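Protein 1d10 (Caenorhabditis elegans, PDB 1T9F) is of unknown function but is built of MIR repeats folded as a beta-trefoil, as in SDF2-type proteins, and is probably made with a signal peptide. Local coordinates at residues H25-K30 / H155-V160; F15-D20 / L143-Q148; I55-A58 / K62-R65. All coordinates share one frame; numbering follows the deposited sequence.

Contact 1 of 3, residues H25-K30 / H155-V160; sequences HSHDVK and HGQREV
The imidazole of His27 receives Gln157 OE1 at its edge, near the ring plane, while Val29 CB lies over one ring face, 3.6 Å above the plane and shifted toward the rim. The oxygen comes up to the carbon between the two ring nitrogens: OE1 of Gln157 is 3.2 Å from CE1 of His27. The C-H at CE1, probably somewhat polarised, is directed roughly at this oxygen. Amide and ring are turned 41° from each other. His25 meets the same oxygen obliquely and at longer range, its ND1 being 4.0 Å from Gln157 OE1, and its ring is nearly perpendicular to the amide (82°). In the plane of the His25 ring, at its edge, lies ND1 of His27, so the two imidazoles and the amide oxygen lie grouped together. The first torsion of His27 (chi1 37°) sets CG between the backbone N and the carbonyl carbon, and the ring thereby turns back toward Gln157, whose chain runs out straight beyond CG to meet it.

The three side chains join the first and third hairpins of a beta-trefoil. Strands 23-27 and 158-163 do not pair with each other; both pair antiparallel with strand 38-43, whose Thr41 and Ser39 bind the polar ends of Gln157 and His27. Thr41 OG1 is hydrogen-bonded to Gln157 OE1, and Ser39 OG to His27 NE2. His25 NE2 has a weak bond to Asp48 OD1.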
loop_
_atom_site.group_PDB
_atom_site.type_symbol
_atom_site.label_atom_id
_atom_site.label_comp_id
_atom_site.label_asym_id
_atom_site.label_seq_id
_atom_site.Cartn_x
_atom_site.Cartn_y
_atom_site.Cartn_z
ATOM N N HIS A 25 -4.641 5.403 1.260
ATOM C CA HIS A 25 -5.561 5.705 2.349
ATOM C C HIS A 25 -6.565 4.591 2.634
ATOM O O HIS A 25 -6.857 3.750 1.773
ATOM C CB HIS A 25 -6.287 6.992 1.912
ATOM C CG HIS A 25 -7.234 7.576 2.918
ATOM N ND1 HIS A 25 -8.561 7.213 2.989
ATOM C CD2 HIS A 25 -7.070 8.578 3.816
ATOM C CE1 HIS A 25 -9.176 7.968 3.884
ATOM N NE2 HIS A 25 -8.293 8.804 4.399
ATOM N N SER A 26 -7.071 4.571 3.858
ATOM C CA SER A 26 -8.103 3.611 4.206
ATOM C C SER A 26 -9.044 4.252 5.211
ATOM O O SER A 26 -8.789 5.357 5.691
ATOM C CB SER A 26 -7.526 2.319 4.753
ATOM O OG SER A 26 -8.521 1.307 4.670
ATOM N N HIS A 27 -10.124 3.553 5.541
ATOM C CA HIS A 27 -11.128 4.107 6.437
ATOM C C HIS A 27 -12.152 3.025 6.740
ATOM O O HIS A 27 -12.015 1.902 6.273
ATOM C CB HIS A 27 -11.782 5.279 5.717
ATOM C CG HIS A 27 -11.951 5.040 4.248
ATOM N ND1 HIS A 27 -12.076 6.060 3.332
ATOM C CD2 HIS A 27 -12.015 3.887 3.537
ATOM C CE1 HIS A 27 -12.211 5.549 2.120
ATOM N NE2 HIS A 27 -12.178 4.232 2.217
ATOM N N ASP A 28 -13.181 3.363 7.509
ATOM C CA ASP A 28 -14.203 2.387 7.875
ATOM C C ASP A 28 -15.292 2.278 6.816
ATOM O O ASP A 28 -16.485 2.263 7.134
ATOM C CB ASP A 28 -14.839 2.763 9.219
ATOM C CG ASP A 28 -15.486 1.574 9.909
ATOM O OD1 ASP A 28 -16.101 0.740 9.210
ATOM O OD2 ASP A 28 -15.387 1.476 11.152
ATOM N N VAL A 29 -14.884 2.218 5.555
ATOM C CA VAL A 29 -15.820 2.091 4.444
ATOM C C VAL A 29 -15.472 0.792 3.737
ATOM O O VAL A 29 -14.362 0.640 3.232
ATOM C CB VAL A 29 -15.678 3.263 3.445
ATOM C CG1 VAL A 29 -16.590 3.043 2.247
ATOM C CG2 VAL A 29 -16.016 4.584 4.134
ATOM N N LYS A 30 -16.420 -0.142 3.703
ATOM C CA LYS A 30 -16.190 -1.434 3.071
ATOM C C LYS A 30 -16.655 -1.502 1.624
ATOM O O LYS A 30 -17.519 -0.735 1.202
ATOM C CB LYS A 30 -16.878 -2.542 3.879
ATOM C CG LYS A 30 -16.403 -2.621 5.326
ATOM C CD LYS A 30 -16.727 -3.958 5.973
ATOM C CE LYS A 30 -16.099 -4.055 7.359
ATOM N NZ LYS A 30 -16.252 -5.410 7.973
ATOM N N HIS A 155 -16.385 10.658 -2.366
ATOM C CA HIS A 155 -16.218 11.386 -3.614
ATOM C C HIS A 155 -14.839 11.955 -3.917
ATOM O O HIS A 155 -14.251 12.676 -3.113
ATOM C CB HIS A 155 -17.254 12.514 -3.686
ATOM C CG HIS A 155 -17.093 13.409 -4.873
ATOM N ND1 HIS A 155 -16.139 14.401 -4.931
ATOM C CD2 HIS A 155 -17.749 13.447 -6.057
ATOM C CE1 HIS A 155 -16.212 15.012 -6.101
ATOM N NE2 HIS A 155 -17.181 14.451 -6.802
ATOM N N GLY A 156 -14.339 11.638 -5.105
ATOM C CA GLY A 156 -13.047 12.145 -5.526
ATOM C C GLY A 156 -11.857 11.278 -5.155
ATOM O O GLY A 156 -10.747 11.527 -5.619
ATOM N N GLN A 157 -12.067 10.271 -4.318
ATOM C CA GLN A 157 -10.965 9.402 -3.920
ATOM C C GLN A 157 -10.630 8.443 -5.061
ATOM O O GLN A 157 -11.525 7.925 -5.733
ATOM C CB GLN A 157 -11.334 8.648 -2.641
ATOM C CG GLN A 157 -11.511 9.584 -1.445
ATOM C CD GLN A 157 -11.741 8.863 -0.138
ATOM O OE1 GLN A 157 -11.207 7.782 0.090
ATOM N NE2 GLN A 157 -12.521 9.476 0.748
ATOM N N ARG A 158 -9.339 8.221 -5.292
ATOM C CA ARG A 158 -8.909 7.350 -6.384
ATOM C C ARG A 158 -8.957 5.858 -6.072
ATOM O O ARG A 158 -8.652 5.434 -4.954
ATOM C CB ARG A 158 -7.495 7.726 -6.836
ATOM C CG ARG A 158 -7.370 9.118 -7.455
ATOM C CD ARG A 158 -7.370 10.209 -6.401
ATOM N NE ARG A 158 -6.785 11.456 -6.892
ATOM C CZ ARG A 158 -7.430 12.366 -7.615
ATOM N NH1 ARG A 158 -8.701 12.183 -7.941
ATOM N NH2 ARG A 158 -6.799 13.466 -8.013
ATOM N N GLU A 159 -9.348 5.066 -7.071
ATOM C CA GLU A 159 -9.419 3.619 -6.906
ATOM C C GLU A 159 -8.008 3.037 -6.922
ATOM O O GLU A 159 -7.195 3.376 -7.783
ATOM C CB GLU A 159 -10.244 2.975 -8.034
ATOM C CG GLU A 159 -10.248 1.445 -7.992
ATOM C CD GLU A 159 -10.875 0.806 -9.230
ATOM O OE1 GLU A 159 -10.681 1.341 -10.342
ATOM O OE2 GLU A 159 -11.545 -0.241 -9.090
ATOM N N VAL A 160 -7.731 2.180 -5.946
ATOM C CA VAL A 160 -6.447 1.506 -5.818
ATOM C C VAL A 160 -6.700 0.036 -6.172
ATOM O O VAL A 160 -7.632 -0.590 -5.647
ATOM C CB VAL A 160 -5.911 1.595 -4.373
ATOM C CG1 VAL A 160 -4.657 0.738 -4.231
ATOM C CG2 VAL A 160 -5.601 3.045 -4.009
#

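Contact 2 of 3, residues F15-D20 / L143-Q148; sequences FINAND and LSLSGQ
Leu145 sets one methyl squarely on the face of the Asn17 amide. CD1 of Leu145 stands 3.3 Å from CG of Asn17, almost directly above it, and is nearly as close to the other heavy atoms of the group. The branch carbon Leu145 CG lies toward the nitrogen side, 3.3 Å from Asn17 ND2, so the fit is tight. Asp20 adds a second wall: its CB is 3.8 Å from the same methyl, Leu145 CD1, its side chain crossing that of the leucine at about a right angle.

Hydrogen bonds at both ends hold the amide flat under the methyl. Asn17 OD1 accepts from the backbone N of Asp20 at 3.2 Å, in the carbonyl plane and on a lone pair (N-H...O angle 147°), and ND2 is bonded to Gly169 O. With CG anti to the backbone N (chi1 -171°), Asn17 carries its amide across to the leucine. With an alanine in place of Asn17, Asp20 N and Gly169 O would probably lose their side-chain partner and a gap would open under Leu145 CD1.

Farther out, Trp172 packs on both Asn17 and Leu145, and Val160 and Ser22 also touch the leucine. Asp20 is held through OD2 by a salt bridge to Arg158 NE and a hydrogen bond to Ser22 OG. The oxygen of Asn17 reaching the amide three residues on is an Asx motif; here it shapes the turn by which a beta-trefoil barrel strand, 12-17, passes into the hairpin begun by strand 23-27.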
loop_
_atom_site.group_PDB
_atom_site.type_symbol
_atom_site.label_atom_id
_atom_site.label_comp_id
_atom_site.label_asym_id
_atom_site.label_seq_id
_atom_site.Cartn_x
_atom_site.Cartn_y
_atom_site.Cartn_z
ATOM N N PHE A 15 2.274 7.015 1.854
ATOM C CA PHE A 15 2.674 6.540 0.538
ATOM C C PHE A 15 1.993 7.435 -0.488
ATOM O O PHE A 15 0.772 7.404 -0.639
ATOM C CB PHE A 15 2.249 5.083 0.328
ATOM C CG PHE A 15 3.051 4.098 1.138
ATOM C CD1 PHE A 15 2.818 3.942 2.500
ATOM C CD2 PHE A 15 4.078 3.371 0.549
ATOM C CE1 PHE A 15 3.600 3.082 3.262
ATOM C CE2 PHE A 15 4.871 2.509 1.302
ATOM C CZ PHE A 15 4.632 2.365 2.660
ATOM N N ILE A 16 2.791 8.231 -1.193
ATOM C CA ILE A 16 2.262 9.161 -2.185
ATOM C C ILE A 16 2.426 8.643 -3.616
ATOM O O ILE A 16 3.511 8.207 -4.007
ATOM C CB ILE A 16 2.975 10.528 -2.072
ATOM C CG1 ILE A 16 2.786 11.091 -0.659
ATOM C CG2 ILE A 16 2.433 11.501 -3.128
ATOM C CD1 ILE A 16 3.479 12.410 -0.446
ATOM N N ASN A 17 1.359 8.691 -4.403
ATOM C CA ASN A 17 1.477 8.226 -5.776
ATOM C C ASN A 17 2.250 9.268 -6.574
ATOM O O ASN A 17 1.835 10.424 -6.695
ATOM C CB ASN A 17 0.100 7.970 -6.386
ATOM C CG ASN A 17 0.191 7.288 -7.734
ATOM O OD1 ASN A 17 0.301 7.943 -8.763
ATOM N ND2 ASN A 17 0.160 5.963 -7.731
ATOM N N ALA A 18 3.397 8.847 -7.094
ATOM C CA ALA A 18 4.291 9.716 -7.855
ATOM C C ALA A 18 3.662 10.602 -8.926
ATOM O O ALA A 18 3.906 11.808 -8.966
ATOM C CB ALA A 18 5.396 8.877 -8.485
ATOM N N ASN A 19 2.853 10.017 -9.796
ATOM C CA ASN A 19 2.255 10.778 -10.881
ATOM C C ASN A 19 0.955 11.538 -10.559
ATOM O O ASN A 19 0.645 12.551 -11.199
ATOM C CB ASN A 19 2.062 9.842 -12.077
ATOM C CG ASN A 19 3.395 9.305 -12.626
ATOM O OD1 ASN A 19 3.421 8.342 -13.400
ATOM N ND2 ASN A 19 4.501 9.938 -12.235
ATOM N N ASP A 20 0.208 11.073 -9.561
ATOM C CA ASP A 20 -1.046 11.731 -9.190
ATOM C C ASP A 20 -0.924 12.592 -7.933
ATOM O O ASP A 20 -1.673 13.554 -7.759
ATOM C CB ASP A 20 -2.151 10.688 -8.984
ATOM C CG ASP A 20 -3.504 11.319 -8.753
ATOM O OD1 ASP A 20 -3.854 12.245 -9.514
ATOM O OD2 ASP A 20 -4.219 10.891 -7.825
ATOM N N LEU A 143 0.714 -2.746 -6.948
ATOM C CA LEU A 143 -0.216 -1.829 -6.294
ATOM C C LEU A 143 -0.275 -0.642 -7.250
ATOM O O LEU A 143 0.759 -0.044 -7.545
ATOM C CB LEU A 143 0.348 -1.388 -4.937
ATOM C CG LEU A 143 -0.487 -0.384 -4.139
ATOM C CD1 LEU A 143 -1.771 -1.046 -3.675
ATOM C CD2 LEU A 143 0.324 0.107 -2.949
ATOM N N SER A 144 -1.463 -0.305 -7.743
ATOM C CA SER A 144 -1.572 0.798 -8.697
ATOM C C SER A 144 -2.888 1.549 -8.635
ATOM O O SER A 144 -3.908 1.003 -8.216
ATOM C CB SER A 144 -1.420 0.276 -10.134
ATOM O OG SER A 144 -0.303 -0.580 -10.284
ATOM N N LEU A 145 -2.853 2.811 -9.049
ATOM C CA LEU A 145 -4.071 3.600 -9.117
ATOM C C LEU A 145 -4.644 3.194 -10.477
ATOM O O LEU A 145 -3.933 3.218 -11.489
ATOM C CB LEU A 145 -3.760 5.099 -9.102
ATOM C CG LEU A 145 -3.156 5.657 -7.808
ATOM C CD1 LEU A 145 -3.098 7.180 -7.882
ATOM C CD2 LEU A 145 -4.006 5.220 -6.624
ATOM N N SER A 146 -5.905 2.786 -10.494
ATOM C CA SER A 146 -6.560 2.363 -11.729
ATOM C C SER A 146 -6.815 3.549 -12.642
ATOM O O SER A 146 -6.967 3.390 -13.851
ATOM C CB SER A 146 -7.896 1.695 -11.417
ATOM O OG SER A 146 -8.818 2.659 -10.947
ATOM N N GLY A 147 -6.866 4.741 -12.054
ATOM C CA GLY A 147 -7.123 5.940 -12.829
ATOM C C GLY A 147 -8.577 6.339 -12.667
ATOM O O GLY A 147 -9.012 7.385 -13.144
ATOM N N GLN A 148 -9.335 5.486 -11.989
ATOM C CA GLN A 148 -10.742 5.747 -11.737
ATOM C C GLN A 148 -10.892 6.438 -10.392
ATOM O O GLN A 148 -10.024 6.326 -9.527
ATOM C CB GLN A 148 -11.530 4.436 -11.723
ATOM C CG GLN A 148 -11.666 3.790 -13.086
ATOM C CD GLN A 148 -12.370 4.702 -14.069
ATOM O OE1 GLN A 148 -13.511 5.110 -13.846
ATOM N NE2 GLN A 148 -11.690 5.036 -15.158
#

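Contact 3 of 3, residues I55-A58 / K62-R65; sequences IFPA and KCNR
Pro57 and Cys63 meet where the chain leaves barrel strand 53-57, at the disulfide that ties Cys63 to Cys9. After the proline the chain swings through a short loop and comes back alongside, with Lys62 and Cys63 passing over the proline ring; the CA atoms of Pro57 and Lys62 are 5.4 Å apart.

The sulfur carries the contact. Cys63 SG sits over one face of the pyrrolidine ring, displaced from the centre toward CG, away from the N–CA bond. Its closest approach is to Pro57 CD, at 3.6 Å, while CB and CG of Pro57 lie 3.8 and 3.9 Å from the same SG. Beside it the methylene carbon of Cys63 rests 3.9 Å from Pro57 CB. The cysteine torsion (chi1 74°) places SG between the backbone N and the carbonyl carbon, which brings the sulfur over the ring. Lys62 takes part through its backbone: its carbonyl carbon is 3.8 Å from Pro57 CB, whereas CB of the lysine points away and the extended chain leads out to the surface.

The interaction is apolar, and the returning chain adds no backbone pairing to the strand here. A proline has no N-H to offer to a neighbouring strand, but Pro57 O is still used, accepting from Arg76 NE. The preceding residue, Phe56, makes edge-to-face contacts with Tyr10 and Phe85, and Tyr10 also touches Cys63.

Strand 53-57 lies between strands 12-17 and 74-79 in the barrel of the beta-trefoil. The disulfide, with the proline packed under its sulfur, fastens the loop between strands 53-57 and 74-79 to the N-terminal segment that leads into strand 12-17.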
loop_
_atom_site.group_PDB
_atom_site.type_symbol
_atom_site.label_atom_id
_atom_site.label_comp_id
_atom_site.label_asym_id
_atom_site.label_seq_id
_atom_site.Cartn_x
_atom_site.Cartn_y
_atom_site.Cartn_z
ATOM N N ILE A 55 5.108 0.134 8.513
ATOM C CA ILE A 55 5.832 -0.946 7.869
ATOM C C ILE A 55 6.113 -2.075 8.849
ATOM O O ILE A 55 6.694 -1.854 9.913
ATOM C CB ILE A 55 7.163 -0.440 7.287
ATOM C CG1 ILE A 55 6.879 0.661 6.261
ATOM C CG2 ILE A 55 7.920 -1.594 6.638
ATOM C CD1 ILE A 55 8.101 1.334 5.759
ATOM N N PHE A 56 5.676 -3.280 8.479
ATOM C CA PHE A 56 5.872 -4.486 9.278
ATOM C C PHE A 56 6.725 -5.487 8.504
ATOM O O PHE A 56 6.750 -5.464 7.273
ATOM C CB PHE A 56 4.530 -5.162 9.580
ATOM C CG PHE A 56 3.906 -4.737 10.878
ATOM C CD1 PHE A 56 3.490 -3.430 11.074
ATOM C CD2 PHE A 56 3.729 -5.657 11.906
ATOM C CE1 PHE A 56 2.900 -3.039 12.276
ATOM C CE2 PHE A 56 3.139 -5.276 13.119
ATOM C CZ PHE A 56 2.725 -3.965 13.299
ATOM N N PRO A 57 7.436 -6.381 9.213
ATOM C CA PRO A 57 8.251 -7.363 8.487
ATOM C C PRO A 57 7.269 -8.311 7.806
ATOM O O PRO A 57 6.083 -8.315 8.149
ATOM C CB PRO A 57 9.052 -8.038 9.599
ATOM C CG PRO A 57 8.114 -7.967 10.777
ATOM C CD PRO A 57 7.561 -6.561 10.672
ATOM N N ALA A 58 7.744 -9.091 6.839
ATOM C CA ALA A 58 6.882 -10.029 6.122
ATOM C C ALA A 58 6.208 -10.993 7.098
ATOM O O ALA A 58 6.684 -11.172 8.219
ATOM C CB ALA A 58 7.700 -10.802 5.094
ATOM N N LYS A 62 10.850 -11.390 10.687
ATOM C CA LYS A 62 10.898 -10.593 11.901
ATOM C C LYS A 62 11.932 -9.493 11.690
ATOM O O LYS A 62 12.852 -9.643 10.888
ATOM C CB LYS A 62 11.293 -11.472 13.090
ATOM C CG LYS A 62 12.605 -12.210 12.883
ATOM C CD LYS A 62 12.889 -13.192 14.013
ATOM C CE LYS A 62 14.129 -14.023 13.710
ATOM N NZ LYS A 62 14.362 -15.068 14.744
ATOM N N CYS A 63 11.781 -8.386 12.402
ATOM C CA CYS A 63 12.717 -7.286 12.259
ATOM C C CYS A 63 12.778 -6.482 13.542
ATOM O O CYS A 63 11.971 -6.673 14.446
ATOM C CB CYS A 63 12.267 -6.365 11.133
ATOM S SG CYS A 63 10.840 -5.351 11.635
ATOM N N ASN A 64 13.735 -5.567 13.606
ATOM C CA ASN A 64 13.899 -4.699 14.762
ATOM C C ASN A 64 13.620 -3.262 14.341
ATOM O O ASN A 64 14.102 -2.808 13.302
ATOM C CB ASN A 64 15.324 -4.809 15.298
ATOM C CG ASN A 64 15.609 -6.160 15.917
ATOM O OD1 ASN A 64 16.731 -6.654 15.861
ATOM N ND2 ASN A 64 14.593 -6.759 16.523
ATOM N N ARG A 65 12.832 -2.549 15.137
ATOM C CA ARG A 65 12.524 -1.161 14.826
ATOM C C ARG A 65 13.838 -0.473 14.485
ATOM O O ARG A 65 14.825 -0.618 15.207
ATOM C CB ARG A 65 11.861 -0.475 16.026
ATOM C CG ARG A 65 11.711 -1.363 17.256
ATOM C CD ARG A 65 13.071 -1.708 17.866
ATOM N NE ARG A 65 13.005 -2.862 18.763
ATOM C CZ ARG A 65 14.059 -3.389 19.377
ATOM N NH1 ARG A 65 15.266 -2.864 19.196
ATOM N NH2 ARG A 65 13.911 -4.447 20.165
#

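How the contacts relate
Contact 2 is the buried one, whereas contacts 1 and 3 are only partly buried and contact 3 includes an exposed lysine. Contacts 1 and 2 adjoin, their centres about 12 Å apart, and share the hairpin of strands 142-146 and 158-163: Val160 packs on Leu143 and Leu145, and Arg158 reaches Asp20. Contact 3 lies across the chain's centre, its own centre about 26 Å from that of contact 1 and 25 Å from that of contact 2; it shares the barrel with contact 2 through neighbouring strands 12-17 and 53-57. Chemistry varies accordingly: imidazoles around an amide oxygen in contact 1, a methyl on a hydrogen-bonded amide in contact 2, a disulfide sulfur over proline in contact 3.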